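Local coordinates for protein 2-dehydropantoate 2-reductase (Bacillus subtilis, PDB 3EGO) that probably catalyses the NADPH-dependent reduction of ketopantoate to pantoic acid, a step on the route to pantothenate, at residues A[84-88]-A[107-111]; A[100-106]-A[263-267]; A[219-223]-A[266-270]. One frame throughout, in Å; residues are numbered along the deposited sequence.

Contact 1: A[84-88]-A[107-111]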
ATOM      1  N   PHE A  84      12.180  17.226 -24.307  1.00 45.42           N
ATOM      2  CA  PHE A  84      12.727  18.557 -24.055  1.00 47.81           C
ATOM      3  C   PHE A  84      14.033  18.737 -24.798  1.00 48.96           C
ATOM      4  O   PHE A  84      14.301  19.811 -25.342  1.00 49.32           O
ATOM      5  CB  PHE A  84      12.966  18.796 -22.553  1.00 48.04           C
ATOM      6  CG  PHE A  84      11.717  19.152 -21.784  1.00 48.72           C
ATOM      7  CD1 PHE A  84      10.957  20.255 -22.142  1.00 50.03           C
ATOM      8  CD2 PHE A  84      11.300  18.381 -20.714  1.00 46.80           C
ATOM      9  CE1 PHE A  84       9.808  20.577 -21.459  1.00 45.84           C
ATOM     10  CE2 PHE A  84      10.131  18.698 -20.013  1.00 52.91           C
ATOM     11  CZ  PHE A  84       9.392  19.795 -20.385  1.00 51.53           C
ATOM     12  N   SER A  85      14.837  17.671 -24.827  1.00 50.03           N
ATOM     13  CA  SER A  85      16.160  17.700 -25.481  1.00 49.20           C
ATOM     14  C   SER A  85      16.050  17.881 -26.990  1.00 50.23           C
ATOM     15  O   SER A  85      16.849  18.598 -27.603  1.00 50.40           O
ATOM     16  CB  SER A  85      16.964  16.442 -25.140  1.00 48.72           C
ATOM     17  OG  SER A  85      17.528  16.544 -23.844  1.00 42.68           O
ATOM     18  N   SER A  86      15.060  17.238 -27.594  1.00 49.41           N
ATOM     19  CA  SER A  86      14.766  17.491 -28.996  1.00 52.03           C
ATOM     20  C   SER A  86      14.205  18.892 -29.195  1.00 52.17           C
ATOM     21  O   SER A  86      14.491  19.548 -30.193  1.00 50.96           O
ATOM     22  CB  SER A  86      13.774  16.480 -29.537  1.00 51.99           C
ATOM     23  OG  SER A  86      14.168  15.167 -29.183  1.00 57.05           O
ATOM     24  N   LEU A  87      13.408  19.353 -28.240  1.00 53.66           N
ATOM     25  CA  LEU A  87      12.697  20.616 -28.426  1.00 54.28           C
ATOM     26  C   LEU A  87      13.669  21.806 -28.462  1.00 56.63           C
ATOM     27  O   LEU A  87      13.288  22.931 -28.788  1.00 55.55           O
ATOM     28  CB  LEU A  87      11.600  20.787 -27.361  1.00 53.58           C
ATOM     29  CG  LEU A  87      10.449  19.760 -27.450  1.00 47.03           C
ATOM     30  CD1 LEU A  87       9.305  20.136 -26.527  1.00 46.86           C
ATOM     31  CD2 LEU A  87       9.948  19.598 -28.864  1.00 39.87           C
ATOM     32  N   GLU A  88      14.931  21.539 -28.145  1.00 58.91           N
ATOM     33  CA  GLU A  88      15.966  22.570 -28.189  1.00 59.73           C
ATOM     34  C   GLU A  88      16.661  22.677 -29.551  1.00 59.96           C
ATOM     35  O   GLU A  88      17.191  23.730 -29.902  1.00 60.95           O
ATOM     36  CB  GLU A  88      16.980  22.344 -27.074  1.00 59.46           C
ATOM     37  CG  GLU A  88      16.385  22.507 -25.680  1.00 63.12           C
ATOM     38  CD  GLU A  88      17.131  21.701 -24.630  1.00 67.51           C
ATOM     39  OE1 GLU A  88      17.963  20.859 -25.027  1.00 72.45           O
ATOM     40  OE2 GLU A  88      16.887  21.897 -23.416  1.00 69.36           O
ATOM     41  N   ASP A 107       9.372  21.910 -14.814  1.00 49.27           N
ATOM     42  CA  ASP A 107      10.310  21.930 -15.940  1.00 51.16           C
ATOM     43  C   ASP A 107      10.117  23.153 -16.841  1.00 51.21           C
ATOM     44  O   ASP A 107      11.083  23.766 -17.298  1.00 48.97           O
ATOM     45  CB  ASP A 107      10.178  20.649 -16.777  1.00 52.98           C
ATOM     46  CG  ASP A 107       9.946  19.398 -15.920  1.00 58.53           C
ATOM     47  OD1 ASP A 107       9.977  19.497 -14.667  1.00 60.07           O
ATOM     48  OD2 ASP A 107       9.715  18.315 -16.505  1.00 61.31           O
ATOM     49  N   LEU A 108       8.859  23.500 -17.101  1.00 50.42           N
ATOM     50  CA  LEU A 108       8.527  24.647 -17.950  1.00 50.75           C
ATOM     51  C   LEU A 108       8.835  26.000 -17.324  1.00 52.71           C
ATOM     52  O   LEU A 108       9.181  26.941 -18.031  1.00 52.05           O
ATOM     53  CB  LEU A 108       7.038  24.642 -18.297  1.00 49.34           C
ATOM     54  CG  LEU A 108       6.473  23.464 -19.062  1.00 42.06           C
ATOM     55  CD1 LEU A 108       5.016  23.712 -19.341  1.00 41.57           C
ATOM     56  CD2 LEU A 108       7.238  23.271 -20.311  1.00 31.90           C
ATOM     57  N   LYS A 109       8.649  26.093 -16.010  1.00 56.79           N
ATOM     58  CA  LYS A 109       8.864  27.323 -15.258  1.00 61.43           C
ATOM     59  C   LYS A 109      10.205  27.958 -15.605  1.00 64.07           C
ATOM     60  O   LYS A 109      10.289  29.152 -15.896  1.00 65.62           O
ATOM     61  CB  LYS A 109       8.855  27.015 -13.763  1.00 61.74           C
ATOM     62  CG  LYS A 109       8.055  27.985 -12.930  1.00 64.52           C
ATOM     63  CD  LYS A 109       6.621  27.502 -12.790  1.00 66.12           C
ATOM     64  CE  LYS A 109       5.792  28.488 -11.994  1.00 69.33           C
ATOM     65  NZ  LYS A 109       4.691  27.814 -11.246  1.00 71.84           N
ATOM     66  N   ASP A 110      11.254  27.145 -15.540  1.00 67.22           N
ATOM     67  CA  ASP A 110      12.607  27.597 -15.829  1.00 69.32           C
ATOM     68  C   ASP A 110      13.043  27.002 -17.150  1.00 68.70           C
ATOM     69  O   ASP A 110      14.012  26.244 -17.214  1.00 69.80           O
ATOM     70  CB  ASP A 110      13.569  27.138 -14.732  1.00 70.09           C
ATOM     71  CG  ASP A 110      13.007  27.343 -13.344  1.00 74.53           C
ATOM     72  OD1 ASP A 110      12.573  28.478 -13.033  1.00 77.60           O
ATOM     73  OD2 ASP A 110      13.003  26.366 -12.565  1.00 77.80           O
ATOM     74  N   TRP A 111      12.312  27.318 -18.207  1.00 66.85           N
ATOM     75  CA  TRP A 111      12.709  26.842 -19.517  1.00 64.69           C
ATOM     76  C   TRP A 111      12.997  28.028 -20.421  1.00 64.81           C
ATOM     77  O   TRP A 111      12.092  28.748 -20.842  1.00 65.55           O
ATOM     78  CB  TRP A 111      11.662  25.891 -20.131  1.00 62.05           C
ATOM     79  CG  TRP A 111      12.217  25.094 -21.272  1.00 58.30           C
ATOM     80  CD1 TRP A 111      13.522  24.752 -21.458  1.00 57.99           C
ATOM     81  CD2 TRP A 111      11.495  24.524 -22.375  1.00 58.94           C
ATOM     82  NE1 TRP A 111      13.665  24.023 -22.612  1.00 54.23           N
ATOM     83  CE2 TRP A 111      12.436  23.862 -23.192  1.00 57.61           C
ATOM     84  CE3 TRP A 111      10.147  24.513 -22.757  1.00 57.25           C
ATOM     85  CZ2 TRP A 111      12.076  23.200 -24.366  1.00 58.68           C
ATOM     86  CZ3 TRP A 111       9.791  23.855 -23.929  1.00 54.86           C
ATOM     87  CH2 TRP A 111      10.749  23.206 -24.714  1.00 56.25           C
TER
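Two aromatic side chains meeting at a steep angle show how a gap between helix ends is filled without a single hydrogen bond across it. The indole of Trp111 is the broad flat surface, and the Phe84 ring drives its edge against it in a T-shaped (edge-to-face) stack: the Phe84 ring and the six-membered ring of Trp111 have centroids 5.1 Å apart and planes at 76°, with Phe84 CD1 3.9 Å from Trp111 CZ2. The Phe84 ring thus becomes a wedge whose edge also meets Leu108, Phe84 CE1 lying 3.9 Å from Leu108 CD2. Phe84 CE2 is 3.6 Å from Asp107 OD2. Both segments belong to the Rossmann-type half of the enzyme, helix 80-86 and helix 103-109 being joined in sequence through the parallel strand 94-97; Phe97 on that strand packs on Leu108 and Trp111, while Ile117 of strand 116-128 also touches both. The edge of the indole is occupied in turn. Leu87 sends CB toward it, 3.7 Å from Trp111 CH2, and the exposed Glu88 bends back until its OE2 is 3.9 Å from Trp111 NE1. Trp111 itself lies beyond the helix, and its CA-to-CB bond points toward 84-88.

Contact 2: A[100-106]-A[263-267]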
ATOM      1  N   ASN A 100      -0.511  14.572 -18.203  1.00 33.11           N
ATOM      2  CA  ASN A 100      -1.257  14.387 -16.957  1.00 35.63           C
ATOM      3  C   ASN A 100      -0.366  14.806 -15.805  1.00 34.49           C
ATOM      4  O   ASN A 100       0.857  14.657 -15.884  1.00 31.31           O
ATOM      5  CB  ASN A 100      -1.669  12.924 -16.764  1.00 36.68           C
ATOM      6  CG  ASN A 100      -2.706  12.473 -17.769  1.00 37.82           C
ATOM      7  OD1 ASN A 100      -3.603  13.231 -18.143  1.00 44.39           O
ATOM      8  ND2 ASN A 100      -2.600  11.211 -18.204  1.00 47.97           N
ATOM      9  N   GLY A 101      -0.966  15.333 -14.743  1.00 33.75           N
ATOM     10  CA  GLY A 101      -0.176  15.815 -13.624  1.00 34.21           C
ATOM     11  C   GLY A 101       0.370  17.205 -13.889  1.00 36.09           C
ATOM     12  O   GLY A 101       0.005  17.834 -14.883  1.00 34.07           O
ATOM     13  N   MET A 102       1.232  17.679 -12.992  1.00 34.31           N
ATOM     14  CA  MET A 102       1.793  19.027 -13.080  1.00 33.54           C
ATOM     15  C   MET A 102       3.304  19.043 -12.892  1.00 34.54           C
ATOM     16  O   MET A 102       3.885  20.112 -12.814  1.00 36.14           O
ATOM     17  CB  MET A 102       1.105  19.986 -12.078  1.00 32.55           C
ATOM     18  CG  MET A 102      -0.334  20.454 -12.492  1.00 30.33           C
ATOM     19  SD  MET A 102      -1.252  21.546 -11.341  1.00 22.32           S
ATOM     20  CE  MET A 102      -0.387  23.069 -11.762  1.00 28.09           C
ATOM     21  N   GLY A 103       3.951  17.870 -12.866  1.00 36.54           N
ATOM     22  CA  GLY A 103       5.417  17.789 -12.751  1.00 32.97           C
ATOM     23  C   GLY A 103       6.133  18.519 -13.880  1.00 37.80           C
ATOM     24  O   GLY A 103       7.258  19.017 -13.706  1.00 39.20           O
ATOM     25  N   HIS A 104       5.488  18.612 -15.044  1.00 33.68           N
ATOM     26  CA  HIS A 104       6.107  19.309 -16.185  1.00 34.04           C
ATOM     27  C   HIS A 104       6.127  20.809 -15.971  1.00 34.07           C
ATOM     28  O   HIS A 104       6.936  21.522 -16.572  1.00 35.72           O
ATOM     29  CB  HIS A 104       5.426  18.975 -17.521  1.00 31.52           C
ATOM     30  CG  HIS A 104       3.976  19.352 -17.590  1.00 32.94           C
ATOM     31  ND1 HIS A 104       3.037  18.858 -16.709  1.00 28.74           N
ATOM     32  CD2 HIS A 104       3.293  20.115 -18.475  1.00 24.90           C
ATOM     33  CE1 HIS A 104       1.843  19.323 -17.028  1.00 32.79           C
ATOM     34  NE2 HIS A 104       1.969  20.085 -18.100  1.00 30.08           N
ATOM     35  N   ILE A 105       5.233  21.270 -15.112  1.00 36.66           N
ATOM     36  CA  ILE A 105       5.098  22.696 -14.821  1.00 38.76           C
ATOM     37  C   ILE A 105       6.377  23.218 -14.169  1.00 40.40           C
ATOM     38  O   ILE A 105       6.815  24.317 -14.471  1.00 40.74           O
ATOM     39  CB  ILE A 105       3.878  22.958 -13.927  1.00 37.12           C
ATOM     40  CG1 ILE A 105       2.587  22.596 -14.677  1.00 39.64           C
ATOM     41  CG2 ILE A 105       3.864  24.395 -13.459  1.00 40.89           C
ATOM     42  CD1 ILE A 105       2.435  23.324 -16.039  1.00 26.18           C
ATOM     43  N   HIS A 106       7.007  22.409 -13.315  1.00 43.94           N
ATOM     44  CA  HIS A 106       8.322  22.778 -12.767  1.00 45.39           C
ATOM     45  C   HIS A 106       9.416  22.833 -13.859  1.00 48.07           C
ATOM     46  O   HIS A 106      10.269  23.724 -13.852  1.00 48.44           O
ATOM     47  CB  HIS A 106       8.709  21.873 -11.580  1.00 45.54           C
ATOM     48  CG  HIS A 106       7.858  22.070 -10.362  1.00 43.50           C
ATOM     49  ND1 HIS A 106       7.448  21.027  -9.562  1.00 49.12           N
ATOM     50  CD2 HIS A 106       7.330  23.192  -9.812  1.00 45.33           C
ATOM     51  CE1 HIS A 106       6.708  21.495  -8.568  1.00 47.28           C
ATOM     52  NE2 HIS A 106       6.617  22.807  -8.700  1.00 47.91           N
ATOM     53  N   ALA A 263       4.429  12.818 -11.299  1.00 35.84           N
ATOM     54  CA  ALA A 263       3.750  13.948 -11.956  1.00 35.27           C
ATOM     55  C   ALA A 263       2.543  14.429 -11.174  1.00 33.33           C
ATOM     56  O   ALA A 263       2.202  15.603 -11.214  1.00 39.41           O
ATOM     57  CB  ALA A 263       3.344  13.574 -13.375  1.00 35.19           C
ATOM     58  N   ILE A 264       1.896  13.536 -10.446  1.00 32.76           N
ATOM     59  CA  ILE A 264       0.742  13.913  -9.648  1.00 32.62           C
ATOM     60  C   ILE A 264       1.170  14.285  -8.235  1.00 33.51           C
ATOM     61  O   ILE A 264       0.904  15.413  -7.759  1.00 33.52           O
ATOM     62  CB  ILE A 264      -0.294  12.798  -9.578  1.00 31.39           C
ATOM     63  CG1 ILE A 264      -0.860  12.463 -10.972  1.00 36.75           C
ATOM     64  CG2 ILE A 264      -1.412  13.142  -8.617  1.00 33.08           C
ATOM     65  CD1 ILE A 264      -2.002  13.324 -11.389  1.00 47.44           C
ATOM     66  N   ILE A 265       1.797  13.339  -7.541  1.00 29.77           N
ATOM     67  CA  ILE A 265       2.065  13.541  -6.124  1.00 28.34           C
ATOM     68  C   ILE A 265       3.361  14.271  -5.908  1.00 28.30           C
ATOM     69  O   ILE A 265       3.431  15.135  -5.018  1.00 29.31           O
ATOM     70  CB  ILE A 265       2.145  12.203  -5.317  1.00 30.33           C
ATOM     71  CG1 ILE A 265       0.966  11.274  -5.633  1.00 30.31           C
ATOM     72  CG2 ILE A 265       2.211  12.509  -3.809  1.00 31.27           C
ATOM     73  CD1 ILE A 265       1.218   9.842  -5.199  1.00 26.16           C
ATOM     74  N   GLY A 266       4.388  13.885  -6.672  1.00 28.31           N
ATOM     75  CA  GLY A 266       5.744  14.429  -6.536  1.00 32.53           C
ATOM     76  C   GLY A 266       5.761  15.935  -6.734  1.00 36.21           C
ATOM     77  O   GLY A 266       6.596  16.671  -6.156  1.00 35.43           O
ATOM     78  N   TYR A 267       4.832  16.410  -7.546  1.00 32.69           N
ATOM     79  CA  TYR A 267       4.711  17.865  -7.730  1.00 34.61           C
ATOM     80  C   TYR A 267       4.149  18.588  -6.490  1.00 33.90           C
ATOM     81  O   TYR A 267       4.651  19.653  -6.091  1.00 34.59           O
ATOM     82  CB  TYR A 267       3.881  18.163  -8.974  1.00 34.31           C
ATOM     83  CG  TYR A 267       3.366  19.570  -9.021  1.00 33.01           C
ATOM     84  CD1 TYR A 267       4.089  20.570  -9.647  1.00 42.60           C
ATOM     85  CD2 TYR A 267       2.146  19.884  -8.474  1.00 26.82           C
ATOM     86  CE1 TYR A 267       3.614  21.871  -9.706  1.00 36.74           C
ATOM     87  CE2 TYR A 267       1.654  21.178  -8.530  1.00 37.18           C
ATOM     88  CZ  TYR A 267       2.404  22.167  -9.137  1.00 35.28           C
ATOM     89  OH  TYR A 267       1.938  23.475  -9.196  1.00 38.83           O
TER
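One backbone carbonyl, Ala263 O, receives two successive amides from the other segment: Met102 N donates a well-aligned hydrogen bond of 2.9 Å to Ala263 O, and Gly103 N a weak one of 3.3 Å to the same oxygen. The wider pi-type turn at 263-266 accompanies this outward use of a helical carbonyl. CA atoms approach to 4.5 Å for Gly101 and Ile264 and 4.3 Å for Gly103 and Ala263. A CB on Gly101 would collide with Ala263 O and, at phi/psi 81/-173°, with the preceding carbonyl, so glycine is needed there; one on Gly103 would fit tightly against Ala263 CA. Above this seam Tyr267 lies over Met102, whose CB sits 3.6 Å from the centroid of the Tyr267 ring in a CH-pi contact almost on the ring normal; Met102 SD, 4.8 Å from that centroid, adds an oblique Met-aromatic contact. The His106 and Tyr267 rings are nearly parallel but slid apart, and His106 NE2 is hydrogen-bonded to Glu271. Asn100, inferred from relatives to bind both NADP(+) and substrate, bonds through ND2 to Glu260, itself a probable NADP(+) contact. The N-terminal end of helix 103-109 docks on helix 261-274, while Leu182 and Leu178 of helix 174-195 pack on Met102 and Ile105 respectively.

Contact 3: A[219-223]-A[266-270]; sequences ACRIL and GYLLK
Leu268 overlaps three residues of the facing helix: its CD2 lies 3.7 Å from Leu223 CG and 3.9 Å from Ile222 CG2, and its CD1 4.2 Å from Ala219 CB. Both segments are helical, with phi/psi near -60/-40° for most residues and a flatter psi of -14° at Leu223; within them Leu223 N bonds to Ala219 O at 3.0 Å and Lys270 N to Gly266 O at 3.1 Å. The axes of 219-223 and 266-270 approach to 10.0 Å and cross at +60°, and the nearest CA atoms are those of Ile222 and Leu268, 6.7 Å apart. This crossing of helices 206-223 and 261-274, in the all-helical C-terminal domain of the 6PGD_C clan, is held by apolar side chains, with no hydrogen bond between the two segments. Leu268, Ile222 and Leu223 all take the mt rotamer. Ile222 points toward the partner and its CG2 also reaches the backbone, 3.7 Å from Leu268 O; the CA-to-CB bonds of Leu223 and Leu268 point sideways, but their ends come nearer the partner. Tyr267, chi1 t and chi2 92°, offers its ring edge, CE2 standing 3.9 Å from Leu223 CD2. Leu182 of helix 174-195 touches both Leu223 and Leu268, and Leu282 of helix 280-291 packs on Ile222.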
ATOM      1  N   ALA A 219      -3.556  18.792  -0.103  1.00 30.43           N
ATOM      2  CA  ALA A 219      -3.364  19.170  -1.499  1.00 31.66           C
ATOM      3  C   ALA A 219      -3.979  20.523  -1.756  1.00 30.73           C
ATOM      4  O   ALA A 219      -3.374  21.370  -2.401  1.00 29.88           O
ATOM      5  CB  ALA A 219      -4.018  18.123  -2.425  1.00 29.10           C
ATOM      6  N   CYS A 220      -5.190  20.703  -1.239  1.00 31.51           N
ATOM      7  CA  CYS A 220      -5.924  21.962  -1.400  1.00 34.58           C
ATOM      8  C   CYS A 220      -5.105  23.165  -0.916  1.00 34.48           C
ATOM      9  O   CYS A 220      -4.954  24.153  -1.640  1.00 35.72           O
ATOM     10  CB  CYS A 220      -7.286  21.854  -0.714  1.00 34.47           C
ATOM     11  SG  CYS A 220      -8.363  23.334  -0.822  1.00 41.10           S
ATOM     12  N   ARG A 221      -4.533  23.068   0.286  1.00 36.64           N
ATOM     13  CA  ARG A 221      -3.650  24.125   0.789  1.00 34.84           C
ATOM     14  C   ARG A 221      -2.373  24.337  -0.027  1.00 35.79           C
ATOM     15  O   ARG A 221      -1.982  25.488  -0.289  1.00 36.83           O
ATOM     16  CB  ARG A 221      -3.302  23.910   2.261  1.00 38.13           C
ATOM     17  CG  ARG A 221      -2.359  24.969   2.832  1.00 38.56           C
ATOM     18  CD  ARG A 221      -2.924  26.422   2.669  1.00 44.84           C
ATOM     19  NE  ARG A 221      -1.938  27.426   3.089  1.00 39.53           N
ATOM     20  CZ  ARG A 221      -0.970  27.889   2.304  1.00 45.36           C
ATOM     21  NH1 ARG A 221      -0.876  27.472   1.041  1.00 37.07           N
ATOM     22  NH2 ARG A 221      -0.096  28.776   2.770  1.00 42.66           N
ATOM     23  N   ILE A 222      -1.704  23.257  -0.430  1.00 30.66           N
ATOM     24  CA  ILE A 222      -0.473  23.370  -1.204  1.00 30.31           C
ATOM     25  C   ILE A 222      -0.740  24.116  -2.525  1.00 30.38           C
ATOM     26  O   ILE A 222       0.067  24.953  -2.976  1.00 28.48           O
ATOM     27  CB  ILE A 222       0.111  21.947  -1.536  1.00 30.04           C
ATOM     28  CG1 ILE A 222       0.677  21.275  -0.271  1.00 31.98           C
ATOM     29  CG2 ILE A 222       1.174  22.023  -2.579  1.00 29.71           C
ATOM     30  CD1 ILE A 222       0.696  19.711  -0.354  1.00 31.19           C
ATOM     31  N   LEU A 223      -1.879  23.815  -3.141  1.00 31.35           N
ATOM     32  CA  LEU A 223      -2.229  24.427  -4.436  1.00 32.31           C
ATOM     33  C   LEU A 223      -2.861  25.816  -4.288  1.00 34.94           C
ATOM     34  O   LEU A 223      -3.030  26.544  -5.302  1.00 33.68           O
ATOM     35  CB  LEU A 223      -3.208  23.525  -5.205  1.00 31.07           C
ATOM     36  CG  LEU A 223      -2.658  22.163  -5.612  1.00 27.78           C
ATOM     37  CD1 LEU A 223      -3.805  21.250  -6.022  1.00 29.29           C
ATOM     38  CD2 LEU A 223      -1.568  22.242  -6.709  1.00 29.24           C
ATOM     39  N   GLY A 266       4.388  13.885  -6.672  1.00 28.31           N
ATOM     40  CA  GLY A 266       5.744  14.429  -6.536  1.00 32.53           C
ATOM     41  C   GLY A 266       5.761  15.935  -6.734  1.00 36.21           C
ATOM     42  O   GLY A 266       6.596  16.671  -6.156  1.00 35.43           O
ATOM     43  N   TYR A 267       4.832  16.410  -7.546  1.00 32.69           N
ATOM     44  CA  TYR A 267       4.711  17.865  -7.730  1.00 34.61           C
ATOM     45  C   TYR A 267       4.149  18.588  -6.490  1.00 33.90           C
ATOM     46  O   TYR A 267       4.651  19.653  -6.091  1.00 34.59           O
ATOM     47  CB  TYR A 267       3.881  18.163  -8.974  1.00 34.31           C
ATOM     48  CG  TYR A 267       3.366  19.570  -9.021  1.00 33.01           C
ATOM     49  CD1 TYR A 267       4.089  20.570  -9.647  1.00 42.60           C
ATOM     50  CD2 TYR A 267       2.146  19.884  -8.474  1.00 26.82           C
ATOM     51  CE1 TYR A 267       3.614  21.871  -9.706  1.00 36.74           C
ATOM     52  CE2 TYR A 267       1.654  21.178  -8.530  1.00 37.18           C
ATOM     53  CZ  TYR A 267       2.404  22.167  -9.137  1.00 35.28           C
ATOM     54  OH  TYR A 267       1.938  23.475  -9.196  1.00 38.83           O
ATOM     55  N   LEU A 268       3.092  18.030  -5.901  1.00 33.12           N
ATOM     56  CA  LEU A 268       2.559  18.512  -4.648  1.00 30.22           C
ATOM     57  C   LEU A 268       3.644  18.484  -3.549  1.00 33.26           C
ATOM     58  O   LEU A 268       3.761  19.425  -2.757  1.00 30.39           O
ATOM     59  CB  LEU A 268       1.363  17.670  -4.229  1.00 29.36           C
ATOM     60  CG  LEU A 268       0.113  17.931  -5.091  1.00 31.68           C
ATOM     61  CD1 LEU A 268      -0.928  16.861  -4.897  1.00 24.00           C
ATOM     62  CD2 LEU A 268      -0.510  19.288  -4.752  1.00 27.58           C
ATOM     63  N   LEU A 269       4.447  17.425  -3.521  1.00 29.98           N
ATOM     64  CA  LEU A 269       5.497  17.330  -2.483  1.00 30.78           C
ATOM     65  C   LEU A 269       6.514  18.465  -2.631  1.00 32.28           C
ATOM     66  O   LEU A 269       6.871  19.100  -1.637  1.00 33.37           O
ATOM     67  CB  LEU A 269       6.177  15.968  -2.494  1.00 28.56           C
ATOM     68  CG  LEU A 269       5.198  14.806  -2.177  1.00 30.04           C
ATOM     69  CD1 LEU A 269       5.961  13.481  -2.165  1.00 32.31           C
ATOM     70  CD2 LEU A 269       4.464  14.988  -0.867  1.00 34.90           C
ATOM     71  N   LYS A 270       6.955  18.719  -3.859  1.00 30.23           N
ATOM     72  CA  LYS A 270       7.904  19.800  -4.133  1.00 35.35           C
ATOM     73  C   LYS A 270       7.319  21.129  -3.739  1.00 35.95           C
ATOM     74  O   LYS A 270       8.005  21.973  -3.165  1.00 34.76           O
ATOM     75  CB  LYS A 270       8.308  19.820  -5.600  1.00 38.41           C
ATOM     76  CG  LYS A 270       9.251  18.679  -5.943  1.00 46.36           C
ATOM     77  CD  LYS A 270       9.317  18.435  -7.427  1.00 48.64           C
ATOM     78  CE  LYS A 270      10.621  17.752  -7.772  1.00 54.92           C
ATOM     79  NZ  LYS A 270      10.855  17.766  -9.243  1.00 59.10           N
TER

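Taken in order, the three contacts lead from the nucleotide-binding half of the enzyme to its helical half. Contact 1 lies wholly in the former, partly buried, its centre about 17 Å from the centre of the chain; contact 3 lies wholly in the latter, its centre equally distant, but is fully buried. Contact 2, also partly buried, has its centre about 10 Å from the chain's centre and bridges them, sharing helix 103-109 with contact 1 and helix 261-274 with contact 3. Chemistry follows place: aromatic and aliphatic at one end, mostly aliphatic with one tyrosine ring edge at the other, and backbone hydrogen bonding as well as aromatic packing at the interdomain seam, where residues inferred to bind ligands gather. Tyr267 serves both contacts 2 and 3.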